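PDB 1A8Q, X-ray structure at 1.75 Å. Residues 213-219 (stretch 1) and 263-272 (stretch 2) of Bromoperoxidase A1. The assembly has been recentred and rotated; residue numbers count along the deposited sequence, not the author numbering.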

# COMPACT_ATOMS: atom_id res chain seq x y z
N ILE A 213 5.77 -8.46 15.72
CA ILE A 213 5.20 -7.22 16.27
C ILE A 213 3.70 -7.26 16.07
O ILE A 213 3.23 -7.96 15.17
CB ILE A 213 5.76 -5.98 15.53
CG1 ILE A 213 5.54 -6.11 14.01
CG2 ILE A 213 7.24 -5.80 15.86
CD1 ILE A 213 6.03 -4.88 13.25
N PRO A 214 2.90 -6.54 16.85
CA PRO A 214 1.46 -6.54 16.71
C PRO A 214 1.13 -6.09 15.27
O PRO A 214 1.76 -5.12 14.87
CB PRO A 214 0.95 -5.52 17.73
CG PRO A 214 2.07 -5.33 18.67
CD PRO A 214 3.36 -5.75 18.01
N THR A 215 0.15 -6.71 14.66
CA THR A 215 -0.15 -6.40 13.28
C THR A 215 -1.65 -6.39 13.12
O THR A 215 -2.34 -7.29 13.60
CB THR A 215 0.46 -7.47 12.33
OG1 THR A 215 1.89 -7.46 12.45
CG2 THR A 215 0.02 -7.12 10.90
N LEU A 216 -2.19 -5.34 12.53
CA LEU A 216 -3.59 -5.24 12.21
C LEU A 216 -3.78 -5.42 10.71
O LEU A 216 -3.11 -4.71 9.95
CB LEU A 216 -4.10 -3.84 12.59
CG LEU A 216 -5.54 -3.53 12.18
CD1 LEU A 216 -6.59 -4.37 12.86
CD2 LEU A 216 -5.81 -2.04 12.49
N VAL A 217 -4.66 -6.29 10.32
CA VAL A 217 -4.96 -6.52 8.90
C VAL A 217 -6.37 -6.04 8.67
O VAL A 217 -7.32 -6.46 9.36
CB VAL A 217 -4.83 -8.02 8.55
CG1 VAL A 217 -5.18 -8.20 7.07
CG2 VAL A 217 -3.41 -8.50 8.83
N VAL A 218 -6.59 -5.02 7.81
CA VAL A 218 -7.92 -4.51 7.50
C VAL A 218 -8.22 -4.80 6.03
O VAL A 218 -7.29 -4.59 5.25
CB VAL A 218 -7.98 -2.97 7.70
CG1 VAL A 218 -9.33 -2.39 7.28
CG2 VAL A 218 -7.74 -2.67 9.19
N HIS A 219 -9.42 -5.25 5.65
CA HIS A 219 -9.63 -5.52 4.23
C HIS A 219 -11.12 -5.43 3.96
O HIS A 219 -11.92 -5.90 4.81
CB HIS A 219 -9.13 -6.94 3.92
CG HIS A 219 -8.60 -7.15 2.53
ND1 HIS A 219 -7.30 -7.38 2.31
CD2 HIS A 219 -9.23 -7.14 1.33
CE1 HIS A 219 -7.06 -7.51 1.00
NE2 HIS A 219 -8.23 -7.36 0.40
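Stretch 2 263-272: KFNRDLLEFL

Stretch 2 is a helix that packs along a β-strand and runs almost antiparallel to it: the N-to-C directions of helix 263-272 and strand 215-219 differ by 169°, and the two axes come within 10.2 Å, a typical spacing for a helix lying on a sheet. Its residues keep phi near -65° and psi mostly near -40°, and i to i+4 backbone hydrogen bonds run from D267 N to K263 O (3.0 Å) through to L272 N to L268 O (2.9 Å). No hydrogen bond joins the stretches; the side-chain contacts are apolar, some backbone atoms also pack against side chains, and 275 Å² is buried in all.

K263 opens the stretch as an extended, all-t side chain that is exposed and out of reach of the strand, as suits a long charged residue. F264 makes the first contact. Its CA-to-CB bond points sideways, but with chi1 at 179° the ring end comes nearer the strand, and CE1 lies 4.2 Å from V218 CG2. The methyl group meets the edge of the ring, near its plane. V218 points toward the helix, and its branched side chain offers compact apolar surface to this buried ring.

N265 and R266 turn out of reach, where their polar groups need not be buried against the strand. D267, almost one turn beyond F264, points toward the strand; its carboxylate oxygens are satisfied elsewhere in the structure. The closest approach is from its backbone, D267 O to L216 CD2 at 4.4 Å. L268 is buried but points sideways and makes no contact with stretch 1, while L269 and E270 lie out of reach, E270 exposed as suits a charged residue.

F271, seven residues after F264 and so two turns along, returns to the strand-facing side and makes the largest contact. Here the CA atoms of L216 and F271 approach to 7.5 Å. L216 CB sits over one face of the ring, 3.8 Å from its centroid and 15° off the normal, a CH-pi contact, and also lies 3.7 Å from F271 CE1. A flat aromatic ring suits this place because its face can receive an aliphatic group while its rim meets the backbone: F271 CZ is 3.7 Å from P214 O and 4.0 Å from T215 N, both at the ring edge. P214 CB adds an apolar contact, 4.1 Å from F271 CZ. In the strand, L216 and V218 point toward the helix, whereas V217 between them is out of reach, the alternation expected of a β-strand. L272 is buried but does not reach stretch 1.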

# COMPACT_ATOMS: atom_id res chain seq x y z
N LYS A 263 -13.89 5.59 9.17
CA LYS A 263 -13.89 4.30 9.91
C LYS A 263 -12.47 3.82 10.04
O LYS A 263 -12.03 3.37 11.12
CB LYS A 263 -14.83 3.33 9.20
CG LYS A 263 -14.95 1.94 9.81
CD LYS A 263 -15.66 1.04 8.79
CE LYS A 263 -15.86 -0.35 9.37
NZ LYS A 263 -16.98 -1.00 8.60
N PHE A 264 -11.66 3.86 8.94
CA PHE A 264 -10.29 3.41 9.02
C PHE A 264 -9.49 4.29 9.95
O PHE A 264 -8.67 3.84 10.75
CB PHE A 264 -9.61 3.39 7.61
CG PHE A 264 -8.17 2.95 7.68
CD1 PHE A 264 -7.85 1.62 8.01
CD2 PHE A 264 -7.13 3.82 7.41
CE1 PHE A 264 -6.53 1.24 8.12
CE2 PHE A 264 -5.81 3.42 7.46
CZ PHE A 264 -5.51 2.12 7.81
N ASN A 265 -9.66 5.63 9.89
CA ASN A 265 -8.90 6.49 10.76
C ASN A 265 -9.17 6.13 12.25
O ASN A 265 -8.23 6.14 13.04
CB ASN A 265 -9.31 7.95 10.50
CG ASN A 265 -8.78 8.53 9.19
OD1 ASN A 265 -7.99 7.85 8.54
ND2 ASN A 265 -9.22 9.76 8.88
N ARG A 266 -10.42 5.85 12.54
CA ARG A 266 -10.81 5.49 13.93
C ARG A 266 -10.13 4.19 14.36
O ARG A 266 -9.47 4.13 15.41
CB ARG A 266 -12.32 5.33 13.95
CG ARG A 266 -13.04 5.30 15.28
CD ARG A 266 -14.41 5.98 15.07
NE ARG A 266 -14.80 6.82 16.20
CZ ARG A 266 -15.98 6.71 16.83
NH1 ARG A 266 -16.91 5.84 16.45
NH2 ARG A 266 -16.25 7.50 17.86
N ASP A 267 -10.12 3.20 13.48
CA ASP A 267 -9.45 1.93 13.79
C ASP A 267 -7.95 2.07 13.93
O ASP A 267 -7.29 1.40 14.72
CB ASP A 267 -9.77 0.82 12.77
CG ASP A 267 -11.16 0.27 12.95
OD1 ASP A 267 -11.70 0.37 14.10
OD2 ASP A 267 -11.80 -0.24 12.02
N LEU A 268 -7.34 2.86 13.04
CA LEU A 268 -5.91 3.12 13.06
C LEU A 268 -5.49 3.80 14.34
O LEU A 268 -4.51 3.39 14.97
CB LEU A 268 -5.51 4.00 11.84
CG LEU A 268 -4.03 4.36 11.77
CD1 LEU A 268 -3.15 3.13 11.62
CD2 LEU A 268 -3.86 5.32 10.56
N LEU A 269 -6.26 4.82 14.78
CA LEU A 269 -5.89 5.53 15.98
C LEU A 269 -6.03 4.62 17.22
O LEU A 269 -5.13 4.71 18.07
CB LEU A 269 -6.73 6.79 16.11
CG LEU A 269 -6.31 8.00 15.24
CD1 LEU A 269 -7.25 9.15 15.52
CD2 LEU A 269 -4.87 8.39 15.53
N GLU A 270 -7.01 3.75 17.20
CA GLU A 270 -7.15 2.80 18.33
C GLU A 270 -5.96 1.86 18.37
O GLU A 270 -5.29 1.66 19.40
CB GLU A 270 -8.45 2.03 18.19
CG GLU A 270 -8.62 0.97 19.29
CD GLU A 270 -9.93 0.23 19.04
OE1 GLU A 270 -10.97 0.75 19.48
OE2 GLU A 270 -9.89 -0.81 18.37
N PHE A 271 -5.55 1.32 17.20
CA PHE A 271 -4.42 0.44 17.10
C PHE A 271 -3.12 1.10 17.46
O PHE A 271 -2.22 0.46 18.00
CB PHE A 271 -4.33 -0.11 15.64
CG PHE A 271 -3.27 -1.16 15.47
CD1 PHE A 271 -3.46 -2.44 16.00
CD2 PHE A 271 -2.04 -0.84 14.91
CE1 PHE A 271 -2.43 -3.37 15.87
CE2 PHE A 271 -1.05 -1.78 14.73
CZ PHE A 271 -1.25 -3.05 15.25
N LEU A 272 -2.92 2.40 17.14
CA LEU A 272 -1.66 3.07 17.41
C LEU A 272 -1.36 3.18 18.91
O LEU A 272 -0.20 3.34 19.27
CB LEU A 272 -1.58 4.46 16.79
CG LEU A 272 -1.50 4.42 15.25
CD1 LEU A 272 -1.76 5.82 14.68
CD2 LEU A 272 -0.17 3.87 14.81